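Local structure of outer membrane protein (Tpn50) (Borrelia burgdorferi, 3OON) at residues E7-K11 and G12-S16; R75-G78 and N79-K83. The protein probably anchors the outer membrane to the cell wall, this piece being its C-terminal OmpA-like domain, a fold that binds peptidoglycan in relatives. All blocks are in the same frame, centred on the assembly; numbering follows the deposited sequence. Where two conformers were deposited one is given.

Contact 1 (E7-K11 and G12-S16)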
loop_
_atom_site.group_PDB
_atom_site.type_symbol
_atom_site.label_atom_id
_atom_site.label_comp_id
_atom_site.label_asym_id
_atom_site.label_seq_id
_atom_site.Cartn_x
_atom_site.Cartn_y
_atom_site.Cartn_z
ATOM N N GLU A 7 0.865 0.604 5.896
ATOM C CA GLU A 7 1.779 0.559 7.033
ATOM C C GLU A 7 1.194 -0.343 8.110
ATOM O O GLU A 7 -0.021 -0.367 8.322
ATOM C CB GLU A 7 2.070 1.969 7.575
ATOM C CG GLU A 7 3.084 1.973 8.708
ATOM C CD GLU A 7 3.492 3.359 9.179
ATOM O OE1 GLU A 7 3.040 4.376 8.609
ATOM O OE2 GLU A 7 4.274 3.415 10.144
ATOM N N LYS A 8 2.057 -1.107 8.765
ATOM C CA LYS A 8 1.611 -1.997 9.826
ATOM C C LYS A 8 1.536 -1.238 11.146
ATOM O O LYS A 8 2.328 -0.316 11.403
ATOM C CB LYS A 8 2.549 -3.201 9.935
ATOM C CG LYS A 8 2.055 -4.319 10.847
ATOM C CD LYS A 8 2.531 -5.673 10.343
ATOM C CE LYS A 8 2.440 -6.732 11.435
ATOM N NZ LYS A 8 2.599 -8.097 10.878
ATOM N N ASN A 9 0.553 -1.596 11.960
ATOM C CA ASN A 9 0.526 -1.162 13.351
ATOM C C ASN A 9 0.125 -2.307 14.273
ATOM O O ASN A 9 0.012 -3.462 13.833
ATOM C CB ASN A 9 -0.321 0.116 13.547
ATOM C CG ASN A 9 -1.783 -0.068 13.190
ATOM O OD1 ASN A 9 -2.322 -1.169 13.246
ATOM N ND2 ASN A 9 -2.442 1.031 12.839
ATOM N N ASN A 10 -0.051 -2.004 15.551
ATOM C CA ASN A 10 -0.457 -3.000 16.536
ATOM C C ASN A 10 -1.855 -3.581 16.278
ATOM O O ASN A 10 -2.168 -4.679 16.753
ATOM C CB ASN A 10 -0.381 -2.394 17.938
ATOM C CG ASN A 10 -1.060 -1.044 18.018
ATOM O OD1 ASN A 10 -2.281 -0.959 18.099
ATOM N ND2 ASN A 10 -0.271 0.021 17.984
ATOM N N LYS A 11 -2.678 -2.846 15.519
ATOM C CA LYS A 11 -4.060 -3.252 15.201
ATOM C C LYS A 11 -4.169 -4.158 13.971
ATOM O O LYS A 11 -5.129 -4.922 13.830
ATOM C CB LYS A 11 -4.941 -2.018 14.982
ATOM C CG LYS A 11 -4.994 -1.050 16.160
ATOM C CD LYS A 11 -5.588 0.301 15.751
ATOM C CE LYS A 11 -7.102 0.255 15.704
ATOM N NZ LYS A 11 -7.710 1.607 15.774
ATOM N N GLY A 12 -3.187 -4.052 13.079
ATOM C CA GLY A 12 -3.192 -4.788 11.818
ATOM C C GLY A 12 -2.463 -4.025 10.727
ATOM O O GLY A 12 -1.478 -3.326 10.985
ATOM N N ILE A 13 -2.948 -4.167 9.501
ATOM C CA ILE A 13 -2.344 -3.491 8.365
ATOM C C ILE A 13 -3.211 -2.280 8.029
ATOM O O ILE A 13 -4.359 -2.431 7.612
ATOM C CB ILE A 13 -2.227 -4.437 7.140
ATOM C CG1 ILE A 13 -1.397 -5.681 7.485
ATOM C CG2 ILE A 13 -1.627 -3.695 5.950
ATOM C CD1 ILE A 13 -1.427 -6.769 6.411
ATOM N N ASN A 14 -2.652 -1.083 8.211
ATOM C CA ASN A 14 -3.359 0.171 7.942
ATOM C C ASN A 14 -3.249 0.589 6.469
ATOM O O ASN A 14 -2.147 0.648 5.909
ATOM C CB ASN A 14 -2.786 1.281 8.836
ATOM C CG ASN A 14 -3.613 2.546 8.815
ATOM O OD1 ASN A 14 -4.586 2.695 9.574
ATOM N ND2 ASN A 14 -3.222 3.480 7.980
ATOM N N LEU A 15 -4.397 0.875 5.862
ATOM C CA LEU A 15 -4.477 1.410 4.510
ATOM C C LEU A 15 -4.951 2.849 4.624
ATOM O O LEU A 15 -6.096 3.109 5.006
ATOM C CB LEU A 15 -5.453 0.598 3.641
ATOM C CG LEU A 15 -5.369 -0.936 3.643
ATOM C CD1 LEU A 15 -6.383 -1.526 2.642
ATOM C CD2 LEU A 15 -3.965 -1.390 3.316
ATOM N N SER A 16 -4.071 3.795 4.332
ATOM C CA SER A 16 -4.482 5.194 4.399
ATOM C C SER A 16 -4.488 5.800 3.003
ATOM O O SER A 16 -3.584 5.566 2.195
ATOM C CB SER A 16 -3.625 5.997 5.381
ATOM O OG SER A 16 -2.344 6.231 4.869
#

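Contact 2 (R75-G78 and N79-K83)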
loop_
_atom_site.group_PDB
_atom_site.type_symbol
_atom_site.label_atom_id
_atom_site.label_comp_id
_atom_site.label_asym_id
_atom_site.label_seq_id
_atom_site.Cartn_x
_atom_site.Cartn_y
_atom_site.Cartn_z
ATOM N N ARG A 75 -19.142 4.552 6.102
ATOM C CA ARG A 75 -20.210 3.656 5.643
ATOM C C ARG A 75 -20.384 3.625 4.123
ATOM O O ARG A 75 -20.641 2.560 3.556
ATOM C CB ARG A 75 -21.527 3.978 6.354
ATOM C CG ARG A 75 -21.548 3.415 7.748
ATOM C CD ARG A 75 -22.865 3.610 8.476
ATOM N NE ARG A 75 -22.742 3.093 9.837
ATOM C CZ ARG A 75 -22.939 1.824 10.188
ATOM N NH1 ARG A 75 -23.299 0.912 9.286
ATOM N NH2 ARG A 75 -22.784 1.469 11.455
ATOM N N ALA A 76 -20.232 4.773 3.464
ATOM C CA ALA A 76 -20.280 4.831 1.998
ATOM C C ALA A 76 -19.208 3.918 1.375
ATOM O O ALA A 76 -19.486 3.191 0.415
ATOM C CB ALA A 76 -20.108 6.268 1.517
ATOM N N ILE A 77 -17.996 3.952 1.936
ATOM C CA ILE A 77 -16.888 3.099 1.485
ATOM C C ILE A 77 -17.195 1.627 1.758
ATOM O O ILE A 77 -17.070 0.775 0.862
ATOM C CB ILE A 77 -15.535 3.498 2.145
ATOM C CG1 ILE A 77 -15.200 4.979 1.873
ATOM C CG2 ILE A 77 -14.403 2.557 1.696
ATOM C CD1 ILE A 77 -14.899 5.327 0.450
ATOM N N GLY A 78 -17.612 1.343 2.990
ATOM C CA GLY A 78 -17.970 -0.016 3.406
ATOM C C GLY A 78 -19.079 -0.602 2.556
ATOM O O GLY A 78 -18.997 -1.765 2.132
ATOM N N ASN A 79 -20.107 0.204 2.289
ATOM C CA ASN A 79 -21.244 -0.242 1.481
ATOM C C ASN A 79 -20.834 -0.697 0.086
ATOM O O ASN A 79 -21.387 -1.666 -0.441
ATOM C CB ASN A 79 -22.312 0.843 1.381
ATOM C CG ASN A 79 -23.110 1.008 2.666
ATOM O OD1 ASN A 79 -23.078 0.150 3.554
ATOM N ND2 ASN A 79 -23.828 2.120 2.771
ATOM N N TYR A 80 -19.865 -0.001 -0.503
ATOM C CA TYR A 80 -19.360 -0.362 -1.819
ATOM C C TYR A 80 -18.613 -1.688 -1.765
ATOM O O TYR A 80 -18.806 -2.548 -2.630
ATOM C CB TYR A 80 -18.475 0.750 -2.397
ATOM C CG TYR A 80 -17.969 0.442 -3.791
ATOM C CD1 TYR A 80 -18.826 0.478 -4.891
ATOM C CD2 TYR A 80 -16.643 0.092 -4.005
ATOM C CE1 TYR A 80 -18.366 0.184 -6.167
ATOM C CE2 TYR A 80 -16.169 -0.193 -5.274
ATOM C CZ TYR A 80 -17.035 -0.148 -6.352
ATOM O OH TYR A 80 -16.576 -0.432 -7.617
ATOM N N LEU A 81 -17.791 -1.859 -0.728
ATOM C CA LEU A 81 -17.091 -3.123 -0.487
ATOM C C LEU A 81 -18.045 -4.307 -0.272
ATOM O O LEU A 81 -17.752 -5.420 -0.714
ATOM C CB LEU A 81 -16.107 -2.994 0.677
ATOM C CG LEU A 81 -14.970 -1.974 0.531
ATOM C CD1 LEU A 81 -14.189 -1.887 1.828
ATOM C CD2 LEU A 81 -14.028 -2.325 -0.638
ATOM N N ILE A 82 -19.160 -4.055 0.417
ATOM C CA ILE A 82 -20.235 -5.040 0.570
ATOM C C ILE A 82 -20.777 -5.406 -0.803
ATOM O O ILE A 82 -20.853 -6.585 -1.166
ATOM C CB ILE A 82 -21.414 -4.480 1.400
ATOM C CG1 ILE A 82 -20.960 -4.069 2.795
ATOM C CG2 ILE A 82 -22.545 -5.503 1.480
ATOM C CD1 ILE A 82 -20.398 -5.190 3.576
ATOM N N LYS A 83 -21.134 -4.374 -1.564
ATOM C CA LYS A 83 -21.727 -4.517 -2.900
ATOM C C LYS A 83 -20.797 -5.279 -3.858
ATOM O O LYS A 83 -21.262 -6.070 -4.693
ATOM C CB LYS A 83 -22.071 -3.131 -3.455
ATOM C CG LYS A 83 -22.821 -3.114 -4.791
ATOM C CD LYS A 83 -22.909 -1.679 -5.312
ATOM C CE LYS A 83 -23.627 -1.586 -6.641
ATOM N NZ LYS A 83 -23.820 -0.151 -6.997
HETATM O O HOH W 1 -23.721 0.370 6.389
#

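Contact 1 (E7-K11 and G12-S16)
Asn9 and Gly12 face each other where the chain turns from strand 4-9 into strand 12-20. The Asn9 side chain leaves its CB with CG between the backbone N and the carbonyl carbon (chi1 62°), which turns the amide in over the N-H groups of the turn that follows. CG passes 3.9 Å from Gly12 O. At the tip, OD1 accepts from Lys11 N at 2.8 Å, the donor standing above the carbonyl plane, and more weakly from Gly12 N at 3.0 Å. The other branch, ND2, lies 4.0 Å from Asn14 CB, with the two side-chain amide planes 54° apart. Asparagine suits this place because its short amide can reach the N-H groups just ahead in the chain. Gly12 adopts backbone angles that bring the place where a CB would sit up against Lys11 O, which by itself calls for glycine.

Beyond the turn, Asn9 N donates almost straight to Gly12 O at 2.8 Å, and Glu7 pairs with Asn14 through two backbone bonds. Lys8 and Ile13 form the non-hydrogen-bonded pair between, on a face where Lys8 packs on Leu38 and Ile13 on Lys41 of the second subunit. The whole is a beta hairpin whose connection carries an Asx turn.

Contact 2 (R75-G78 and N79-K83)
The last turns of helix 63-83, the helix of the beta-alpha-beta unit that links strands 51-55 and 92-96, are held by the usual alpha-helical bonds from each N-H to the carbonyl four residues back. Asn79 N donates to Arg75 O at 2.7 Å, Leu81 N to Ile77 O at 3.2 Å, and Ile82 N to Gly78 O at 2.9 Å. Tyr80 N is held less firmly, sharing itself between weak bonds to Ala76 O and Ile77 O.

Side chains add a second layer over these carbonyls. In Asn79, CG lies beside the backbone N (chi1 -74°), which lays the amide back over the preceding turn and brings CG to 3.0 Å from Arg75 O. Its OD1 accepts from a water at 2.9 Å, and Arg75 NH1 donates to the same water at 3.0 Å, in the plane of the guanidinium. The long arginine and short asparagine are thus bridged along the exposed side of the helix, while Arg75 NE forms a salt bridge with Glu71 one turn earlier.

The inner side is apolar. Ile77 CG2 approaches Leu81 CD1 at 4.5 Å, branched side chains which stand one turn apart on the same flank of the helix. Gly78 is buried and brings no side chain of its own, which suits a position where the helix is closely covered.

Ile77, Tyr80 and Leu81 all pack on Ile36 of helix 33-45, and Leu81 also reaches Leu43. Tyr80 combines an apolar ring, which meets that of Tyr33 with planes at about 45°, and a hydroxyl hydrogen-bonded to Asp37. Arg75 touches Phe94 and Ile82 touches Ile92, so helix 63-83 lies against both helix 33-45 and strand 92-96.

Contact 1 and contact 2 lie on opposite sides of the chain's centre, with their own centres 20 Å apart; their nearest atoms are about 8 Å from each other, so they do not touch. The hairpin of contact 1 supplies one outermost strand of the sheet within this chain, 4-9, whereas the helix of contact 2 leads to the other, 92-96. Helix 33-45 relates them across the dimer: its Ile36 packs against contact 2 within the same chain, while Leu38 and Lys41 of the second subunit meet contact 1. Contact 1 therefore takes part in the subunit interface; no other chain touches contact 2, whose apolar side packs within its own subunit while Arg75 and Asn79 are exposed.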